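Local coordinates for pectate lyase II (Xanthomonas campestris pv. campestris, PDB 2QY1), which is probably a pectate lyase of polysaccharide lyase family 1, a secreted enzyme that cleaves pectic polysaccharide, at residues N220-R234 with N244-S258. The protein carries 2 engineered substitutions. Numbering follows the deposited sequence.
Sequences NNYFNNVTTSGINVR and NYFENIKNPVTSRDS. With PO4 (phosphate ion), chain C.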
ATOM      1  N   ASN A 220       0.493  12.848   6.610  1.00 19.00           N
ATOM      2  CA  ASN A 220       0.863  13.597   5.396  1.00 19.10           C
ATOM      3  C   ASN A 220       0.421  12.952   4.079  1.00 19.17           C
ATOM      4  O   ASN A 220       1.055  13.156   3.039  1.00 19.16           O
ATOM      5  CB  ASN A 220       2.372  13.886   5.357  1.00 19.00           C
ATOM      6  CG  ASN A 220       2.806  14.931   6.368  1.00 19.57           C
ATOM      7  OD1 ASN A 220       1.991  15.678   6.921  1.00 20.48           O
ATOM      8  ND2 ASN A 220       4.109  14.993   6.610  1.00 18.88           N
ATOM      9  N   ASN A 221      -0.661  12.177   4.131  1.00 19.15           N
ATOM     10  CA  ASN A 221      -1.262  11.606   2.927  1.00 19.39           C
ATOM     11  C   ASN A 221      -2.354  12.518   2.377  1.00 19.50           C
ATOM     12  O   ASN A 221      -3.033  13.217   3.132  1.00 19.41           O
ATOM     13  CB  ASN A 221      -1.839  10.216   3.202  1.00 19.17           C
ATOM     14  CG  ASN A 221      -0.814   9.257   3.766  1.00 19.10           C
ATOM     15  OD1 ASN A 221       0.060   8.772   3.050  1.00 19.95           O
ATOM     16  ND2 ASN A 221      -0.923   8.968   5.057  1.00 18.40           N
ATOM     17  N   TYR A 222      -2.512  12.506   1.057  1.00 19.72           N
ATOM     18  CA  TYR A 222      -3.538  13.302   0.391  1.00 20.15           C
ATOM     19  C   TYR A 222      -4.621  12.386  -0.168  1.00 20.30           C
ATOM     20  O   TYR A 222      -4.333  11.467  -0.941  1.00 20.41           O
ATOM     21  CB  TYR A 222      -2.912  14.178  -0.708  1.00 20.24           C
ATOM     22  CG  TYR A 222      -3.902  14.859  -1.637  1.00 20.43           C
ATOM     23  CD1 TYR A 222      -4.882  15.724  -1.141  1.00 20.10           C
ATOM     24  CD2 TYR A 222      -3.845  14.653  -3.017  1.00 20.33           C
ATOM     25  CE1 TYR A 222      -5.789  16.345  -1.991  1.00 20.50           C
ATOM     26  CE2 TYR A 222      -4.746  15.278  -3.880  1.00 20.43           C
ATOM     27  CZ  TYR A 222      -5.712  16.124  -3.359  1.00 20.53           C
ATOM     28  OH  TYR A 222      -6.608  16.745  -4.203  1.00 20.36           O
ATOM     29  N   PHE A 223      -5.861  12.638   0.255  1.00 20.39           N
ATOM     30  CA  PHE A 223      -7.027  11.874  -0.176  1.00 20.37           C
ATOM     31  C   PHE A 223      -7.914  12.779  -1.021  1.00 20.48           C
ATOM     32  O   PHE A 223      -8.226  13.904  -0.620  1.00 20.37           O
ATOM     33  CB  PHE A 223      -7.842  11.381   1.029  1.00 20.33           C
ATOM     34  CG  PHE A 223      -7.087  10.482   1.972  1.00 20.26           C
ATOM     35  CD1 PHE A 223      -7.390   9.124   2.046  1.00 20.38           C
ATOM     36  CD2 PHE A 223      -6.101  10.994   2.814  1.00 19.98           C
ATOM     37  CE1 PHE A 223      -6.707   8.283   2.929  1.00 20.05           C
ATOM     38  CE2 PHE A 223      -5.411  10.162   3.700  1.00 20.27           C
ATOM     39  CZ  PHE A 223      -5.714   8.805   3.755  1.00 19.94           C
ATOM     40  N   ASN A 224      -8.321  12.288  -2.186  1.00 20.60           N
ATOM     41  CA  ASN A 224      -9.249  13.017  -3.047  1.00 20.73           C
ATOM     42  C   ASN A 224     -10.070  12.051  -3.881  1.00 20.79           C
ATOM     43  O   ASN A 224      -9.518  11.161  -4.525  1.00 20.57           O
ATOM     44  CB  ASN A 224      -8.502  14.002  -3.952  1.00 20.76           C
ATOM     45  CG  ASN A 224      -9.440  14.898  -4.750  1.00 21.01           C
ATOM     46  OD1 ASN A 224      -9.235  15.117  -5.945  1.00 21.39           O
ATOM     47  ND2 ASN A 224     -10.469  15.421  -4.091  1.00 20.61           N
ATOM     48  N   ASN A 225     -11.387  12.242  -3.867  1.00 20.94           N
ATOM     49  CA  ASN A 225     -12.324  11.370  -4.579  1.00 21.04           C
ATOM     50  C   ASN A 225     -12.212   9.907  -4.138  1.00 21.13           C
ATOM     51  O   ASN A 225     -11.915   9.008  -4.931  1.00 21.07           O
ATOM     52  CB  ASN A 225     -12.204  11.555  -6.099  1.00 21.03           C
ATOM     53  CG  ASN A 225     -12.666  12.931  -6.555  1.00 21.33           C
ATOM     54  OD1 ASN A 225     -11.946  13.646  -7.256  1.00 22.33           O
ATOM     55  ND2 ASN A 225     -13.865  13.317  -6.140  1.00 20.33           N
ATOM     56  N   VAL A 226     -12.436   9.702  -2.843  1.00 21.25           N
ATOM     57  CA  VAL A 226     -12.493   8.379  -2.234  1.00 21.39           C
ATOM     58  C   VAL A 226     -13.965   8.139  -1.920  1.00 21.52           C
ATOM     59  O   VAL A 226     -14.545   8.811  -1.065  1.00 21.41           O
ATOM     60  CB  VAL A 226     -11.623   8.304  -0.956  1.00 21.40           C
ATOM     61  CG1 VAL A 226     -11.588   6.890  -0.405  1.00 21.37           C
ATOM     62  CG2 VAL A 226     -10.205   8.812  -1.235  1.00 21.17           C
ATOM     63  N   THR A 227     -14.567   7.186  -2.628  1.00 21.58           N
ATOM     64  CA  THR A 227     -16.024   7.168  -2.787  1.00 21.61           C
ATOM     65  C   THR A 227     -16.824   6.246  -1.856  1.00 21.59           C
ATOM     66  O   THR A 227     -18.037   6.431  -1.705  1.00 21.42           O
ATOM     67  CB  THR A 227     -16.424   6.901  -4.258  1.00 21.80           C
ATOM     68  OG1 THR A 227     -15.787   5.704  -4.721  1.00 21.79           O
ATOM     69  CG2 THR A 227     -16.008   8.072  -5.149  1.00 21.90           C
ATOM     70  N   THR A 228     -16.162   5.276  -1.229  1.00 21.32           N
ATOM     71  CA  THR A 228     -16.853   4.347  -0.326  1.00 21.29           C
ATOM     72  C   THR A 228     -16.444   4.567   1.128  1.00 21.14           C
ATOM     73  O   THR A 228     -17.296   4.792   1.987  1.00 21.04           O
ATOM     74  CB  THR A 228     -16.653   2.862  -0.751  1.00 21.30           C
ATOM     75  OG1 THR A 228     -17.298   2.632  -2.009  1.00 21.22           O
ATOM     76  CG2 THR A 228     -17.235   1.902   0.283  1.00 21.47           C
ATOM     77  N   SER A 229     -15.142   4.489   1.393  1.00 21.00           N
ATOM     78  CA  SER A 229     -14.588   4.724   2.727  1.00 20.85           C
ATOM     79  C   SER A 229     -13.078   4.902   2.639  1.00 20.83           C
ATOM     80  O   SER A 229     -12.435   4.370   1.728  1.00 21.03           O
ATOM     81  CB  SER A 229     -14.931   3.576   3.680  1.00 20.83           C
ATOM     82  OG  SER A 229     -14.464   2.338   3.175  1.00 20.40           O
ATOM     83  N   GLY A 230     -12.517   5.646   3.586  1.00 20.74           N
ATOM     84  CA  GLY A 230     -11.083   5.930   3.594  1.00 20.67           C
ATOM     85  C   GLY A 230     -10.305   5.011   4.516  1.00 20.59           C
ATOM     86  O   GLY A 230     -10.171   3.812   4.250  1.00 20.53           O
ATOM     87  N   ILE A 231      -9.783   5.584   5.597  1.00 20.42           N
ATOM     88  CA  ILE A 231      -9.070   4.821   6.617  1.00 20.20           C
ATOM     89  C   ILE A 231     -10.090   4.018   7.418  1.00 20.19           C
ATOM     90  O   ILE A 231     -10.966   4.588   8.073  1.00 20.00           O
ATOM     91  CB  ILE A 231      -8.260   5.744   7.565  1.00 20.19           C
ATOM     92  CG1 ILE A 231      -7.233   6.564   6.775  1.00 20.00           C
ATOM     93  CG2 ILE A 231      -7.576   4.930   8.665  1.00 20.18           C
ATOM     94  CD1 ILE A 231      -6.797   7.849   7.466  1.00 19.75           C
ATOM     95  N   ASN A 232      -9.975   2.696   7.347  1.00 20.12           N
ATOM     96  CA  ASN A 232     -10.890   1.798   8.044  1.00 20.15           C
ATOM     97  C   ASN A 232     -10.129   0.950   9.061  1.00 20.22           C
ATOM     98  O   ASN A 232      -9.475  -0.029   8.698  1.00 20.10           O
ATOM     99  CB  ASN A 232     -11.637   0.916   7.034  1.00 20.13           C
ATOM    100  CG  ASN A 232     -12.873   0.253   7.622  1.00 20.10           C
ATOM    101  OD1 ASN A 232     -13.230   0.474   8.780  1.00 20.19           O
ATOM    102  ND2 ASN A 232     -13.537  -0.565   6.814  1.00 19.80           N
ATOM    103  N   VAL A 233     -10.212   1.343  10.331  1.00 20.28           N
ATOM    104  CA  VAL A 233      -9.457   0.690  11.401  1.00 20.41           C
ATOM    105  C   VAL A 233     -10.347  -0.314  12.128  1.00 20.49           C
ATOM    106  O   VAL A 233     -11.424   0.036  12.601  1.00 20.61           O
ATOM    107  CB  VAL A 233      -8.877   1.715  12.406  1.00 20.47           C
ATOM    108  CG1 VAL A 233      -7.851   1.050  13.302  1.00 20.57           C
ATOM    109  CG2 VAL A 233      -8.237   2.886  11.672  1.00 20.62           C
ATOM    110  N   ARG A 234      -9.881  -1.556  12.225  1.00 20.52           N
ATOM    111  CA  ARG A 234     -10.716  -2.670  12.674  1.00 20.48           C
ATOM    112  C   ARG A 234      -9.954  -3.642  13.572  1.00 20.48           C
ATOM    113  O   ARG A 234      -8.724  -3.594  13.648  1.00 20.60           O
ATOM    114  CB  ARG A 234     -11.272  -3.421  11.456  1.00 20.52           C
ATOM    115  CG  ARG A 234     -12.291  -2.632  10.639  1.00 20.36           C
ATOM    116  CD  ARG A 234     -12.223  -2.978   9.159  1.00 19.58           C
ATOM    117  NE  ARG A 234     -12.837  -4.272   8.864  1.00 19.90           N
ATOM    118  CZ  ARG A 234     -13.300  -4.636   7.670  1.00 20.03           C
ATOM    119  NH1 ARG A 234     -13.239  -3.804   6.637  1.00 19.29           N
ATOM    120  NH2 ARG A 234     -13.843  -5.837   7.511  1.00 20.11           N
ATOM    121  N   ASN A 244      -2.917  14.768   7.706  1.00 20.26           N
ATOM    122  CA  ASN A 244      -3.332  14.382   6.364  1.00 20.48           C
ATOM    123  C   ASN A 244      -4.163  15.502   5.736  1.00 20.50           C
ATOM    124  O   ASN A 244      -4.567  16.447   6.418  1.00 20.55           O
ATOM    125  CB  ASN A 244      -4.128  13.068   6.392  1.00 20.40           C
ATOM    126  CG  ASN A 244      -3.360  11.925   7.039  1.00 20.45           C
ATOM    127  OD1 ASN A 244      -3.552  11.619   8.216  1.00 21.51           O
ATOM    128  ND2 ASN A 244      -2.484  11.292   6.275  1.00 19.04           N
ATOM    129  N   TYR A 245      -4.402  15.394   4.434  1.00 20.61           N
ATOM    130  CA  TYR A 245      -5.239  16.340   3.702  1.00 20.65           C
ATOM    131  C   TYR A 245      -6.404  15.559   3.101  1.00 20.74           C
ATOM    132  O   TYR A 245      -6.209  14.757   2.186  1.00 20.65           O
ATOM    133  CB  TYR A 245      -4.414  17.018   2.601  1.00 20.55           C
ATOM    134  CG  TYR A 245      -5.024  18.261   1.979  1.00 20.45           C
ATOM    135  CD1 TYR A 245      -4.471  19.519   2.218  1.00 20.51           C
ATOM    136  CD2 TYR A 245      -6.131  18.179   1.130  1.00 20.45           C
ATOM    137  CE1 TYR A 245      -5.010  20.664   1.640  1.00 20.52           C
ATOM    138  CE2 TYR A 245      -6.680  19.319   0.550  1.00 20.50           C
ATOM    139  CZ  TYR A 245      -6.114  20.557   0.809  1.00 20.51           C
ATOM    140  OH  TYR A 245      -6.650  21.687   0.242  1.00 20.51           O
ATOM    141  N   PHE A 246      -7.605  15.783   3.635  1.00 20.81           N
ATOM    142  CA  PHE A 246      -8.813  15.093   3.179  1.00 21.01           C
ATOM    143  C   PHE A 246      -9.720  16.035   2.388  1.00 21.07           C
ATOM    144  O   PHE A 246     -10.006  17.148   2.836  1.00 20.90           O
ATOM    145  CB  PHE A 246      -9.616  14.551   4.368  1.00 21.11           C
ATOM    146  CG  PHE A 246      -8.898  13.517   5.192  1.00 21.32           C
ATOM    147  CD1 PHE A 246      -8.251  13.879   6.370  1.00 21.45           C
ATOM    148  CD2 PHE A 246      -8.897  12.174   4.811  1.00 21.49           C
ATOM    149  CE1 PHE A 246      -7.600  12.927   7.147  1.00 21.51           C
ATOM    150  CE2 PHE A 246      -8.248  11.215   5.584  1.00 21.18           C
ATOM    151  CZ  PHE A 246      -7.595  11.593   6.753  1.00 21.25           C
ATOM    152  N   GLU A 247     -10.173  15.585   1.219  1.00 21.20           N
ATOM    153  CA  GLU A 247     -11.237  16.276   0.475  1.00 21.29           C
ATOM    154  C   GLU A 247     -11.956  15.312  -0.464  1.00 21.36           C
ATOM    155  O   GLU A 247     -11.375  14.311  -0.891  1.00 21.44           O
ATOM    156  CB  GLU A 247     -10.707  17.498  -0.292  1.00 21.27           C
ATOM    157  CG  GLU A 247      -9.659  17.196  -1.360  1.00 21.25           C
ATOM    158  CD  GLU A 247      -9.224  18.433  -2.124  1.00 21.50           C
ATOM    159  OE1 GLU A 247      -9.828  19.509  -1.924  1.00 21.24           O
ATOM    160  OE2 GLU A 247      -8.276  18.333  -2.928  1.00 21.69           O
ATOM    161  N   ASN A 248     -13.215  15.622  -0.777  1.00 21.30           N
ATOM    162  CA  ASN A 248     -14.052  14.774  -1.634  1.00 21.26           C
ATOM    163  C   ASN A 248     -13.936  13.296  -1.247  1.00 21.18           C
ATOM    164  O   ASN A 248     -13.546  12.451  -2.054  1.00 21.13           O
ATOM    165  CB  ASN A 248     -13.713  14.998  -3.115  1.00 21.24           C
ATOM    166  CG  ASN A 248     -13.814  16.461  -3.525  1.00 21.44           C
ATOM    167  OD1 ASN A 248     -12.856  17.041  -4.035  1.00 21.86           O
ATOM    168  ND2 ASN A 248     -14.974  17.063  -3.295  1.00 20.29           N
ATOM    169  N   ILE A 249     -14.259  13.001   0.008  1.00 21.16           N
ATOM    170  CA  ILE A 249     -14.072  11.663   0.564  1.00 21.05           C
ATOM    171  C   ILE A 249     -15.267  11.263   1.425  1.00 21.12           C
ATOM    172  O   ILE A 249     -15.750  12.053   2.244  1.00 21.12           O
ATOM    173  CB  ILE A 249     -12.715  11.540   1.349  1.00 21.05           C
ATOM    174  CG1 ILE A 249     -12.572  10.162   2.010  1.00 20.83           C
ATOM    175  CG2 ILE A 249     -12.557  12.669   2.373  1.00 20.85           C
ATOM    176  CD1 ILE A 249     -11.134   9.768   2.356  1.00 20.83           C
ATOM    177  N   LYS A 250     -15.755  10.044   1.206  1.00 21.06           N
ATOM    178  CA  LYS A 250     -16.822   9.475   2.022  1.00 21.11           C
ATOM    179  C   LYS A 250     -16.199   8.600   3.101  1.00 21.09           C
ATOM    180  O   LYS A 250     -15.258   7.854   2.828  1.00 21.09           O
ATOM    181  CB  LYS A 250     -17.792   8.664   1.159  1.00 21.13           C
ATOM    182  CG  LYS A 250     -19.029   8.182   1.900  1.00 21.31           C
ATOM    183  CD  LYS A 250     -20.025   7.528   0.962  1.00 21.48           C
ATOM    184  CE  LYS A 250     -21.281   7.122   1.710  1.00 21.70           C
ATOM    185  NZ  LYS A 250     -22.386   6.783   0.771  1.00 21.96           N
ATOM    186  N   ASN A 251     -16.727   8.703   4.321  1.00 21.11           N
ATOM    187  CA  ASN A 251     -16.199   7.987   5.491  1.00 21.16           C
ATOM    188  C   ASN A 251     -14.662   8.004   5.571  1.00 20.94           C
ATOM    189  O   ASN A 251     -14.029   6.943   5.520  1.00 20.82           O
ATOM    190  CB  ASN A 251     -16.721   6.542   5.523  1.00 21.25           C
ATOM    191  CG  ASN A 251     -18.226   6.460   5.368  1.00 21.71           C
ATOM    192  OD1 ASN A 251     -18.731   5.844   4.428  1.00 22.98           O
ATOM    193  ND2 ASN A 251     -18.952   7.077   6.292  1.00 20.97           N
ATOM    194  N   PRO A 252     -14.059   9.210   5.680  1.00 20.79           N
ATOM    195  CA  PRO A 252     -12.596   9.324   5.659  1.00 20.64           C
ATOM    196  C   PRO A 252     -11.900   8.567   6.785  1.00 20.58           C
ATOM    197  O   PRO A 252     -10.833   7.985   6.572  1.00 20.57           O
ATOM    198  CB  PRO A 252     -12.350  10.833   5.782  1.00 20.71           C
ATOM    199  CG  PRO A 252     -13.609  11.392   6.345  1.00 20.70           C
ATOM    200  CD  PRO A 252     -14.705  10.529   5.812  1.00 20.72           C
ATOM    201  N   VAL A 253     -12.500   8.584   7.972  1.00 20.57           N
ATOM    202  CA  VAL A 253     -11.992   7.832   9.112  1.00 20.49           C
ATOM    203  C   VAL A 253     -13.160   7.067   9.720  1.00 20.64           C
ATOM    204  O   VAL A 253     -14.122   7.666  10.211  1.00 20.50           O
ATOM    205  CB  VAL A 253     -11.320   8.750  10.167  1.00 20.46           C
ATOM    206  CG1 VAL A 253     -10.882   7.946  11.380  1.00 20.49           C
ATOM    207  CG2 VAL A 253     -10.127   9.484   9.564  1.00 20.11           C
ATOM    208  N   THR A 254     -13.079   5.743   9.671  1.00 20.67           N
ATOM    209  CA  THR A 254     -14.184   4.894  10.106  1.00 20.79           C
ATOM    210  C   THR A 254     -13.696   3.559  10.663  1.00 21.08           C
ATOM    211  O   THR A 254     -12.526   3.201  10.514  1.00 20.83           O
ATOM    212  CB  THR A 254     -15.206   4.653   8.952  1.00 20.79           C
ATOM    213  OG1 THR A 254     -16.326   3.901   9.438  1.00 20.56           O
ATOM    214  CG2 THR A 254     -14.561   3.906   7.776  1.00 20.58           C
ATOM    215  N   SER A 255     -14.601   2.851  11.332  1.00 21.38           N
ATOM    216  CA  SER A 255     -14.406   1.453  11.688  1.00 21.79           C
ATOM    217  C   SER A 255     -15.690   0.701  11.368  1.00 22.10           C
ATOM    218  O   SER A 255     -16.728   0.972  11.967  1.00 22.25           O
ATOM    219  CB  SER A 255     -14.070   1.304  13.167  1.00 21.74           C
ATOM    220  OG  SER A 255     -13.887  -0.063  13.486  1.00 21.40           O
ATOM    221  N   ARG A 256     -15.623  -0.235  10.424  1.00 22.54           N
ATOM    222  CA  ARG A 256     -16.821  -0.946   9.966  1.00 22.86           C
ATOM    223  C   ARG A 256     -16.537  -2.339   9.404  1.00 23.17           C
ATOM    224  O   ARG A 256     -15.459  -2.593   8.866  1.00 23.10           O
ATOM    225  CB  ARG A 256     -17.579  -0.106   8.926  1.00 22.88           C
ATOM    226  CG  ARG A 256     -16.753   0.292   7.696  1.00 22.76           C
ATOM    227  CD  ARG A 256     -17.561   1.151   6.739  1.00 22.77           C
ATOM    228  NE  ARG A 256     -18.023   2.384   7.377  1.00 22.98           N
ATOM    229  CZ  ARG A 256     -19.009   3.150   6.920  1.00 22.66           C
ATOM    230  NH1 ARG A 256     -19.659   2.822   5.811  1.00 22.54           N
ATOM    231  NH2 ARG A 256     -19.350   4.250   7.581  1.00 22.31           N
ATOM    232  N   ASP A 257     -17.522  -3.226   9.554  1.00 23.51           N
ATOM    233  CA  ASP A 257     -17.565  -4.552   8.904  1.00 24.01           C
ATOM    234  C   ASP A 257     -16.704  -5.661   9.524  1.00 24.03           C
ATOM    235  O   ASP A 257     -16.624  -6.768   8.980  1.00 24.06           O
ATOM    236  CB  ASP A 257     -17.324  -4.441   7.391  1.00 24.12           C
ATOM    237  CG  ASP A 257     -18.426  -3.675   6.682  1.00 24.85           C
ATOM    238  OD1 ASP A 257     -19.613  -3.989   6.907  1.00 25.24           O
ATOM    239  OD2 ASP A 257     -18.108  -2.756   5.898  1.00 26.09           O
ATOM    240  N   SER A 258     -16.079  -5.365  10.662  1.00 23.99           N
ATOM    241  CA  SER A 258     -15.413  -6.386  11.469  1.00 24.05           C
ATOM    242  C   SER A 258     -16.222  -6.711  12.722  1.00 24.27           C
ATOM    243  O   SER A 258     -17.088  -5.933  13.131  1.00 24.25           O
ATOM    244  CB  SER A 258     -13.996  -5.950  11.851  1.00 24.06           C
ATOM    245  OG  SER A 258     -13.076  -6.248  10.816  1.00 23.49           O
TER
HETATM  246  P   PO4 C   2     -15.348  -5.451   4.011  1.00 34.82           P
HETATM  247  O1  PO4 C   2     -14.717  -4.107   4.287  1.00 33.48           O
HETATM  248  O2  PO4 C   2     -15.002  -5.902   2.611  1.00 34.46           O
HETATM  249  O3  PO4 C   2     -16.853  -5.324   4.129  1.00 34.72           O
HETATM  250  O4  PO4 C   2     -14.844  -6.472   5.008  1.00 33.36           O
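S258 OG is gripped by two residues: R234 NE of the preceding coil donates to it at 2.8 Å, nearly straight and in the guanidinium plane, and D184 OD2 is a second hydrogen-bond partner. Bends at chi2 and chi3 (76°) turn the R234 guanidinium so that the carbonyl oxygen of R256 sits over one face, while NH1 and NH2 each donate to a separate oxygen of a bound phosphate, probably from the crystallisation liquor. Nearby, S255 OG donates to V233 O at 2.6 Å. At the far end Y222 OH donates, also at 2.6 Å, to the anti lone pair of E247 OE2, which forms a salt bridge with K315 as well. Backbone hydrogen bonds between parallel strands, such as F223 N to Y245 O (2.9 Å), join successive coils of the parallel beta-helix. Inside, F223 and F246 form an offset stack, centroids 4.6 Å apart and planes 24° apart. I231 CD1 meets the edge of the F246 ring at CZ (3.9 Å), and V226 CB packs on I249 CG1 (3.6 Å). F223 thus stacks on its counterpart F246 with aliphatic side chains packed beside them in the interior, while the phosphate bound by R234 NH1 and NH2 suggests that this guanidinium could accept an anion.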